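Local coordinates for uncharacterized protein (Pseudomonas phage YuA, PDB 3PES) that is of unknown function but folds into a small three-stranded antiparallel sheet with a helix against it and a long loop reaching out from the sheet, at residues S33-P36 and E37-Y40; A77-D80 and R81-R85. All coordinates share one frame; numbering follows the deposited sequence.

In the fold
The two contacts lie far apart, their centres about 28 Å from each other: contact 1 at the tip of a protruding loop, contact 2 on the body of the protein. Contact 1 (33-36 with 37-40) is about 29 Å from the centre of the chain, and none of its touching residues is buried. Contact 2 (77-80 with 81-85), about 8 Å from that centre, is also largely at the surface, but V78 is buried. Strand 15-25 is common to both: the loop follows it, and the helix packs on it. Both are local, a 3-10 segment with prolines and i to i+3 bonds against a last helical turn with i to i+4 bonds and a CH-pi contact.

Contact 1: residues S33-P36 and E37-Y40; sequences SGPP and EYCY
P35 and P36 lead into a short 3-10 segment, P36 to Y38, closed by two successive i to i+3 bonds, from the amide N of Y38 to O of P35 (3.1 Å, N-H...O angle 156°) and from N of C39 to O of P36 (3.0 Å). E37 runs alongside P36, pointing the same way. With CG anti to its own carbonyl carbon (chi1 -67°) and a bend at chi2, its chain brings OE1 to 3.3 Å from CD of P36 and 3.4 Å from CB of P35, so that one carboxylate oxygen reaches ring carbons of both prolines. The Y38 ring meets P35 at its edge, CB of P35 lying near the ring plane, 4.1 Å from CD2. C39 points toward 33-36, its small SG fitting 3.6 Å from O of P35.

Proline suits both opening positions: its ring restricts phi to the range needed here, and neither bond of the turn asks an amide hydrogen of it. G34 before them has a positive phi, 91°, where a side chain would press on the preceding carbonyl. Beyond the turn, Y40 pairs its backbone with that of K31, whose NZ is hydrogen-bonded to OG of S33. The tip is thus probably shaped more by the prolines and two backbone bonds than by side-chain contacts, which are few and mostly at the surface.

Contact 2: residues A77-D80 and R81-R85; sequences AVFD and RMEGR
CG of E83 sits over one face of the F79 ring, 3.8 Å from its centroid and only 11° off the ring normal, a CH-pi contact one helical turn along. F79 turns CG anti to its backbone N (chi1 -177°), which carries the ring to where the E83 chain can cross it; the ring and carboxylate planes stand 34° apart. Alongside, V78 and the selenomethionine M82 point the same way, with CG1 of V78 4.1 Å from CG of M82.

Behind these side chains run the last helical bonds: N of R81 to O of A77 (3.0 Å), N of M82 to O of V78 (2.9 Å) and N of E83 to O of F79 (2.8 Å). E83 is the first residue to leave helical angles, and G84 leads the chain away.

Further out, branched, apolar V78 is buried against F8, V21 and W24, and the flexible M82 lies on A6 and W24, which F79 also touches. Glutamate does two jobs: its aliphatic part lies on the phenyl face, and OE2 accepts from NE1 of W24 and N of Y27, which would favour the ionised form, so apolar and polar contacts together fasten the helix end to strand 15-25 and the residues just beyond it.

Contact 1: residues S33-P36 and E37-Y40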
loop_
_atom_site.group_PDB
_atom_site.type_symbol
_atom_site.label_atom_id
_atom_site.label_comp_id
_atom_site.label_asym_id
_atom_site.label_seq_id
_atom_site.Cartn_x
_atom_site.Cartn_y
_atom_site.Cartn_z
ATOM N N SER A 33 -1.685 -25.894 -7.480
ATOM C CA SER A 33 -2.183 -27.266 -7.605
ATOM C C SER A 33 -1.996 -27.803 -9.023
ATOM O O SER A 33 -2.055 -27.055 -9.997
ATOM C CB SER A 33 -3.642 -27.371 -7.161
ATOM O OG SER A 33 -4.475 -26.575 -7.972
ATOM N N GLY A 34 -1.742 -29.103 -9.128
ATOM C CA GLY A 34 -1.636 -29.764 -10.424
ATOM C C GLY A 34 -0.218 -29.772 -10.953
ATOM O O GLY A 34 0.713 -29.339 -10.257
ATOM N N PRO A 35 -0.040 -30.246 -12.199
ATOM C CA PRO A 35 1.303 -30.434 -12.751
ATOM C C PRO A 35 2.065 -29.114 -12.870
ATOM O O PRO A 35 1.450 -28.073 -13.115
ATOM C CB PRO A 35 1.030 -31.014 -14.142
ATOM C CG PRO A 35 -0.339 -31.652 -14.016
ATOM C CD PRO A 35 -1.094 -30.738 -13.112
ATOM N N PRO A 36 3.402 -29.145 -12.693
ATOM C CA PRO A 36 4.194 -27.902 -12.753
ATOM C C PRO A 36 4.051 -27.126 -14.071
ATOM O O PRO A 36 4.156 -25.905 -14.087
ATOM C CB PRO A 36 5.634 -28.386 -12.580
ATOM C CG PRO A 36 5.540 -29.766 -12.047
ATOM C CD PRO A 36 4.247 -30.338 -12.481
ATOM N N GLU A 37 3.791 -27.834 -15.170
ATOM C CA GLU A 37 3.646 -27.226 -16.491
ATOM C C GLU A 37 2.510 -26.203 -16.567
ATOM O O GLU A 37 2.520 -25.333 -17.444
ATOM C CB GLU A 37 3.409 -28.326 -17.542
ATOM C CG GLU A 37 4.605 -29.259 -17.786
ATOM C CD GLU A 37 4.725 -30.435 -16.796
ATOM O OE1 GLU A 37 3.968 -30.523 -15.803
ATOM O OE2 GLU A 37 5.589 -31.299 -17.028
ATOM N N TYR A 38 1.518 -26.348 -15.682
ATOM C CA TYR A 38 0.371 -25.443 -15.623
ATOM C C TYR A 38 0.457 -24.433 -14.487
ATOM O O TYR A 38 -0.386 -23.549 -14.381
ATOM C CB TYR A 38 -0.932 -26.236 -15.490
ATOM C CG TYR A 38 -1.269 -27.108 -16.684
ATOM C CD1 TYR A 38 -1.731 -26.549 -17.868
ATOM C CD2 TYR A 38 -1.145 -28.504 -16.615
ATOM C CE1 TYR A 38 -2.056 -27.337 -18.963
ATOM C CE2 TYR A 38 -1.477 -29.307 -17.715
ATOM C CZ TYR A 38 -1.932 -28.715 -18.881
ATOM O OH TYR A 38 -2.260 -29.495 -19.971
ATOM N N CYS A 39 1.479 -24.545 -13.649
ATOM C CA CYS A 39 1.620 -23.644 -12.505
ATOM C C CYS A 39 2.155 -22.279 -12.942
ATOM O O CYS A 39 2.772 -22.152 -14.000
ATOM C CB CYS A 39 2.519 -24.269 -11.430
ATOM S SG CYS A 39 1.747 -25.605 -10.497
ATOM N N TYR A 40 1.892 -21.246 -12.142
ATOM C CA TYR A 40 2.416 -19.903 -12.415
ATOM C C TYR A 40 2.425 -19.079 -11.130
ATOM O O TYR A 40 1.656 -19.348 -10.206
ATOM C CB TYR A 40 1.624 -19.189 -13.528
ATOM C CG TYR A 40 0.129 -19.150 -13.328
ATOM C CD1 TYR A 40 -0.458 -18.241 -12.445
ATOM C CD2 TYR A 40 -0.711 -19.983 -14.069
ATOM C CE1 TYR A 40 -1.827 -18.186 -12.271
ATOM C CE2 TYR A 40 -2.111 -19.936 -13.901
ATOM C CZ TYR A 40 -2.656 -19.033 -12.996
ATOM O OH TYR A 40 -4.010 -18.951 -12.784
#

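Contact 2: residues A77-D80 and R81-R85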
loop_
_atom_site.group_PDB
_atom_site.type_symbol
_atom_site.label_atom_id
_atom_site.label_comp_id
_atom_site.label_asym_id
_atom_site.label_seq_id
_atom_site.Cartn_x
_atom_site.Cartn_y
_atom_site.Cartn_z
ATOM N N ALA A 77 -0.296 -1.996 5.492
ATOM C CA ALA A 77 -1.558 -1.299 5.731
ATOM C C ALA A 77 -2.297 -1.018 4.421
ATOM O O ALA A 77 -3.527 -1.151 4.341
ATOM C CB ALA A 77 -1.293 -0.007 6.509
ATOM N N VAL A 78 -1.552 -0.614 3.395
ATOM C CA VAL A 78 -2.131 -0.398 2.074
ATOM C C VAL A 78 -2.638 -1.712 1.479
ATOM O O VAL A 78 -3.740 -1.763 0.956
ATOM C CB VAL A 78 -1.116 0.313 1.142
ATOM C CG1 VAL A 78 -1.617 0.387 -0.298
ATOM C CG2 VAL A 78 -0.837 1.709 1.679
ATOM N N PHE A 79 -1.840 -2.772 1.553
ATOM C CA PHE A 79 -2.321 -4.076 1.094
ATOM C C PHE A 79 -3.638 -4.464 1.784
ATOM O O PHE A 79 -4.597 -4.869 1.127
ATOM C CB PHE A 79 -1.241 -5.135 1.341
ATOM C CG PHE A 79 -1.597 -6.523 0.835
ATOM C CD1 PHE A 79 -1.051 -7.018 -0.336
ATOM C CD2 PHE A 79 -2.461 -7.340 1.558
ATOM C CE1 PHE A 79 -1.388 -8.303 -0.802
ATOM C CE2 PHE A 79 -2.776 -8.614 1.106
ATOM C CZ PHE A 79 -2.233 -9.094 -0.069
ATOM N N ASP A 80 -3.683 -4.323 3.102
ATOM C CA ASP A 80 -4.860 -4.752 3.838
ATOM C C ASP A 80 -6.069 -3.895 3.453
ATOM O O ASP A 80 -7.167 -4.400 3.306
ATOM C CB ASP A 80 -4.612 -4.662 5.345
ATOM C CG ASP A 80 -3.601 -5.682 5.844
ATOM O OD1 ASP A 80 -3.279 -6.674 5.143
ATOM O OD2 ASP A 80 -3.132 -5.479 6.978
ATOM N N ARG A 81 -5.862 -2.597 3.243
ATOM C CA ARG A 81 -6.955 -1.718 2.814
ATOM C C ARG A 81 -7.446 -2.104 1.416
ATOM O O ARG A 81 -8.654 -2.196 1.181
ATOM C CB ARG A 81 -6.487 -0.254 2.860
ATOM C CG ARG A 81 -7.446 0.743 2.229
ATOM C CD ARG A 81 -8.868 0.695 2.773
ATOM N NE ARG A 81 -9.724 1.615 2.017
ATOM C CZ ARG A 81 -10.274 1.325 0.837
ATOM N NH1 ARG A 81 -10.083 0.147 0.248
ATOM N NH2 ARG A 81 -11.011 2.232 0.230
HETATM N N MSE A 82 -6.509 -2.349 0.496
HETATM C CA MSE A 82 -6.892 -2.564 -0.897
HETATM C C MSE A 82 -7.382 -3.960 -1.193
HETATM O O MSE A 82 -8.095 -4.173 -2.175
HETATM C CB MSE A 82 -5.743 -2.194 -1.836
HETATM C CG MSE A 82 -5.259 -0.722 -1.726
HETATM SE SE MSE A 82 -6.639 0.600 -1.848
HETATM C CE MSE A 82 -7.255 0.264 -3.661
ATOM N N GLU A 83 -7.018 -4.900 -0.331
ATOM C CA GLU A 83 -7.447 -6.286 -0.494
ATOM C C GLU A 83 -8.606 -6.661 0.430
ATOM O O GLU A 83 -8.966 -7.823 0.530
ATOM C CB GLU A 83 -6.255 -7.238 -0.313
ATOM C CG GLU A 83 -5.151 -7.009 -1.353
ATOM C CD GLU A 83 -5.537 -7.443 -2.751
ATOM O OE1 GLU A 83 -6.324 -8.410 -2.872
ATOM O OE2 GLU A 83 -5.051 -6.820 -3.723
ATOM N N GLY A 84 -9.200 -5.655 1.070
ATOM C CA GLY A 84 -10.266 -5.880 2.048
ATOM C C GLY A 84 -11.634 -5.996 1.406
ATOM O O GLY A 84 -11.748 -6.046 0.183
ATOM N N ARG A 85 -12.666 -6.033 2.246
ATOM C CA ARG A 85 -14.047 -6.168 1.785
ATOM C C ARG A 85 -14.967 -5.107 2.383
ATOM O O ARG A 85 -14.603 -4.414 3.323
ATOM C CB ARG A 85 -14.581 -7.561 2.125
#